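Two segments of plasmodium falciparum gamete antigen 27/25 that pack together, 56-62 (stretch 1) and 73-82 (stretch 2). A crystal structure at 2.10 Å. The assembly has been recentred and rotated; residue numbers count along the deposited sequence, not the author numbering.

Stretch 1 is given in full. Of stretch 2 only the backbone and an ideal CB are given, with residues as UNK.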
# COMPACT_ATOMS: atom_id res chain seq x y z
N TYR A 56 8.74 -2.10 -12.34
CA TYR A 56 9.22 -1.52 -11.09
C TYR A 56 8.85 -2.42 -9.92
O TYR A 56 9.62 -2.56 -8.98
CB TYR A 56 8.68 -0.10 -10.87
CG TYR A 56 9.49 0.95 -11.59
CD1 TYR A 56 9.63 0.92 -12.98
CD2 TYR A 56 10.16 1.95 -10.89
CE1 TYR A 56 10.41 1.85 -13.64
CE2 TYR A 56 10.95 2.89 -11.55
CZ TYR A 56 11.06 2.83 -12.92
OH TYR A 56 11.80 3.77 -13.58
N VAL A 57 7.68 -3.03 -9.97
CA VAL A 57 7.30 -3.93 -8.88
C VAL A 57 8.32 -5.08 -8.79
O VAL A 57 8.84 -5.37 -7.72
CB VAL A 57 5.88 -4.51 -9.09
CG1 VAL A 57 5.59 -5.64 -8.06
CG2 VAL A 57 4.83 -3.35 -8.95
N ARG A 58 8.61 -5.71 -9.93
CA ARG A 58 9.57 -6.83 -9.99
C ARG A 58 10.91 -6.45 -9.40
O ARG A 58 11.43 -7.18 -8.59
CB ARG A 58 9.80 -7.29 -11.42
CG ARG A 58 8.71 -8.15 -11.99
CD ARG A 58 9.22 -8.78 -13.28
NE ARG A 58 8.15 -9.37 -14.09
CZ ARG A 58 7.40 -8.69 -14.96
NH1 ARG A 58 7.60 -7.40 -15.16
NH2 ARG A 58 6.45 -9.33 -15.63
N LYS A 59 11.45 -5.31 -9.83
CA LYS A 59 12.72 -4.83 -9.31
C LYS A 59 12.69 -4.73 -7.79
O LYS A 59 13.68 -5.07 -7.12
CB LYS A 59 13.05 -3.46 -9.90
CG LYS A 59 14.41 -2.91 -9.51
CD LYS A 59 14.70 -1.62 -10.27
CE LYS A 59 16.04 -1.03 -9.92
NZ LYS A 59 16.36 0.11 -10.85
N ASN A 60 11.57 -4.28 -7.23
CA ASN A 60 11.49 -4.14 -5.77
C ASN A 60 11.34 -5.49 -5.10
O ASN A 60 11.82 -5.67 -3.99
CB ASN A 60 10.38 -3.16 -5.36
CG ASN A 60 10.87 -1.72 -5.40
OD1 ASN A 60 11.38 -1.21 -4.41
ND2 ASN A 60 10.76 -1.08 -6.55
N GLN A 61 10.66 -6.43 -5.76
CA GLN A 61 10.53 -7.77 -5.23
C GLN A 61 11.95 -8.35 -5.10
O GLN A 61 12.30 -9.09 -4.16
CB GLN A 61 9.73 -8.62 -6.18
CG GLN A 61 8.27 -8.41 -6.11
CD GLN A 61 7.53 -9.30 -7.05
OE1 GLN A 61 7.66 -9.17 -8.26
NE2 GLN A 61 6.76 -10.22 -6.51
N ASN A 62 12.78 -8.01 -6.07
CA ASN A 62 14.16 -8.47 -6.07
C ASN A 62 14.91 -7.76 -4.94
O ASN A 62 15.59 -8.40 -4.15
CB ASN A 62 14.81 -8.16 -7.42
CG ASN A 62 16.11 -8.91 -7.62
OD1 ASN A 62 16.25 -9.69 -8.56
ND2 ASN A 62 17.06 -8.70 -6.73
N UNK A 73 -2.43 -10.89 -7.14
CA UNK A 73 -1.94 -9.94 -6.14
C UNK A 73 -1.06 -8.93 -6.85
O UNK A 73 -1.18 -7.73 -6.64
CB UNK A 73 -1.18 -10.64 -5.02
N UNK A 74 -0.16 -9.42 -7.68
CA UNK A 74 0.70 -8.52 -8.38
C UNK A 74 -0.11 -7.56 -9.26
O UNK A 74 0.21 -6.38 -9.33
CB UNK A 74 1.71 -9.31 -9.22
N UNK A 75 -1.17 -8.07 -9.91
CA UNK A 75 -2.01 -7.22 -10.79
C UNK A 75 -2.60 -6.06 -9.99
O UNK A 75 -2.65 -4.92 -10.49
CB UNK A 75 -3.13 -8.04 -11.43
N UNK A 76 -3.09 -6.34 -8.78
CA UNK A 76 -3.66 -5.26 -7.97
C UNK A 76 -2.60 -4.31 -7.44
O UNK A 76 -2.90 -3.13 -7.20
CB UNK A 76 -4.45 -5.84 -6.80
N UNK A 77 -1.38 -4.80 -7.22
CA UNK A 77 -0.32 -3.90 -6.75
C UNK A 77 -0.13 -2.86 -7.85
O UNK A 77 -0.11 -1.66 -7.58
CB UNK A 77 0.98 -4.65 -6.45
N UNK A 78 -0.00 -3.34 -9.09
CA UNK A 78 0.18 -2.46 -10.25
C UNK A 78 -1.00 -1.48 -10.36
O UNK A 78 -0.81 -0.28 -10.57
CB UNK A 78 0.31 -3.28 -11.53
N UNK A 79 -2.22 -2.01 -10.21
CA UNK A 79 -3.40 -1.15 -10.28
C UNK A 79 -3.34 -0.05 -9.24
O UNK A 79 -3.51 1.13 -9.56
CB UNK A 79 -4.68 -1.97 -10.09
N UNK A 80 -3.10 -0.43 -7.98
CA UNK A 80 -3.05 0.55 -6.90
C UNK A 80 -1.97 1.60 -7.16
O UNK A 80 -2.17 2.78 -6.90
CB UNK A 80 -2.80 -0.15 -5.56
N UNK A 81 -0.83 1.17 -7.68
CA UNK A 81 0.24 2.11 -7.94
C UNK A 81 -0.21 3.12 -9.01
O UNK A 81 -0.09 4.33 -8.82
CB UNK A 81 1.51 1.37 -8.38
N UNK A 82 -0.74 2.62 -10.12
CA UNK A 82 -1.20 3.52 -11.17
C UNK A 82 -2.25 4.48 -10.60
O UNK A 82 -2.23 5.67 -10.88
CB UNK A 82 -1.77 2.73 -12.35

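Both stretches are helical, and their axes cross at 116°, with a closest approach of 11.1 Å. Stretch 1 offers one prominent apolar side chain, Val57, whose CA-to-CB bond points toward stretch 2, with the amide of Gln61 one turn further on.

Position 73 has nothing of stretch 1 within 5.5 Å of its ideal CB. With helical phi/psi of -61/-47, it accepts most residues other than proline or glycine as far as this contact is concerned. It is Val73, with chi1 in t, and its side chain makes no contact with stretch 1.

Position 74 is different. Its CA-to-CB bond points toward stretch 1, yet the ideal CB is still 5.5 Å from Val57 CG1, which leaves room for a side chain of some length. Beside the valine, and hardly farther off, lies Gln61 OE1, an acceptor, while the aliphatic part of Arg58 flanks the approach. A long residue with an apolar stem and a neutral donor at its tip, such as glutamine, would suit; lysine or arginine could reach the acceptor but would bring a second positive charge near that of Arg58, and methionine or leucine could use the apolar part alone. The deposited residue is Gln74. Its CG lies 4.1 Å from Val57 CG1, and its NE2 donates a weak hydrogen bond to Gln61 OE1 (3.1 Å, with an N-H...acceptor angle of 126°). The same NE2 is 4.2 Å from Arg58 CG. Chi1, at -149°, falls between wells, while chi2 is in t.

Positions 75 and 76 have no part of stretch 1 near their ideal CB atoms, so polar residues are as acceptable as any. They are Asp75 and Asn76, both with chi1 in m.

At 77 the CA-to-CB bond again points toward stretch 1, and the ideal CB is 4.8 Å from Val57 CG2. Both methyls of Val57 are nearby, and stretch 1 offers no polar group there, so valine, isoleucine or leucine would fit well. Ile77 is found, and its CG2 packs 3.8 Å from Val57 CG2.

Position 78 has the closest CA pairing, 7.4 Å from the CA of Val57, but its CA-to-CB bond points sideways, with the ideal CB 5.2 Å from Val57 CG2. Alanine, valine or isoleucine would be reasonable. Val78, with chi1 in t, places CG2 4.2 Å from Val57 CG2.

Positions 79 and 80 again have no neighbour from stretch 1, so any helix-compatible residue, polar or charged included, would serve. They are Asn79, whose ND2 forms a weak hydrogen bond with Asn76 OD1 (3.3 Å), and Arg80, whose guanidinium is hydrogen-bonded elsewhere in the structure.

At 81 the CA-to-CB bond points toward stretch 1, although the ideal CB has nothing within 5.5 Å. A longer apolar chain, isoleucine, leucine or methionine, is needed to reach the valine. Ile81 extends CD1 to 3.7 Å from Val57 CG2. The side chain of Val57 thus sits as a knob among Gln74, Ile77, Val78 and Ile81.

Position 82 is out of reach, so small, polar or apolar residues would all be acceptable; it is Ser82.

Stretch 2 73-82: VQDNIVNRIS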
# COMPACT_ATOMS: atom_id res chain seq x y z
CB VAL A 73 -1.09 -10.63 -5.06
CG1 VAL A 73 -0.50 -9.59 -4.13
CG2 VAL A 73 -1.92 -11.63 -4.29
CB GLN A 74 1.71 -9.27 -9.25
CG GLN A 74 3.02 -8.49 -9.37
CD GLN A 74 3.93 -9.05 -10.42
OE1 GLN A 74 3.54 -9.25 -11.57
NE2 GLN A 74 5.18 -9.30 -10.04
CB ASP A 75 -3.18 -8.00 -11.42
CG ASP A 75 -2.75 -9.03 -12.47
OD1 ASP A 75 -1.67 -8.88 -13.07
OD2 ASP A 75 -3.52 -9.98 -12.70
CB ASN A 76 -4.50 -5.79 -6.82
CG ASN A 76 -5.84 -6.35 -7.28
OD1 ASN A 76 -6.27 -6.09 -8.40
ND2 ASN A 76 -6.50 -7.10 -6.41
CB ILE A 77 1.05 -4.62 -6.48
CG1 ILE A 77 0.96 -5.46 -5.22
CG2 ILE A 77 2.19 -3.58 -6.29
CD1 ILE A 77 2.25 -6.23 -4.91
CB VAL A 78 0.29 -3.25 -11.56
CG1 VAL A 78 0.35 -2.26 -12.75
CG2 VAL A 78 1.55 -4.12 -11.54
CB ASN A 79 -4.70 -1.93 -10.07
CG ASN A 79 -5.01 -2.88 -11.20
OD1 ASN A 79 -4.61 -2.64 -12.33
ND2 ASN A 79 -5.74 -3.95 -10.91
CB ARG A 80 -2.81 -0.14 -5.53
CG ARG A 80 -4.08 -0.79 -4.93
CD ARG A 80 -3.81 -1.22 -3.48
NE ARG A 80 -2.73 -2.20 -3.40
CZ ARG A 80 -2.91 -3.51 -3.48
NH1 ARG A 80 -4.14 -3.98 -3.65
NH2 ARG A 80 -1.87 -4.35 -3.37
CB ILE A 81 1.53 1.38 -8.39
CG1 ILE A 81 2.22 0.70 -7.18
CG2 ILE A 81 2.47 2.36 -9.06
CD1 ILE A 81 3.47 -0.22 -7.56
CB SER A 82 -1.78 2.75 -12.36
OG SER A 82 -2.07 3.66 -13.40
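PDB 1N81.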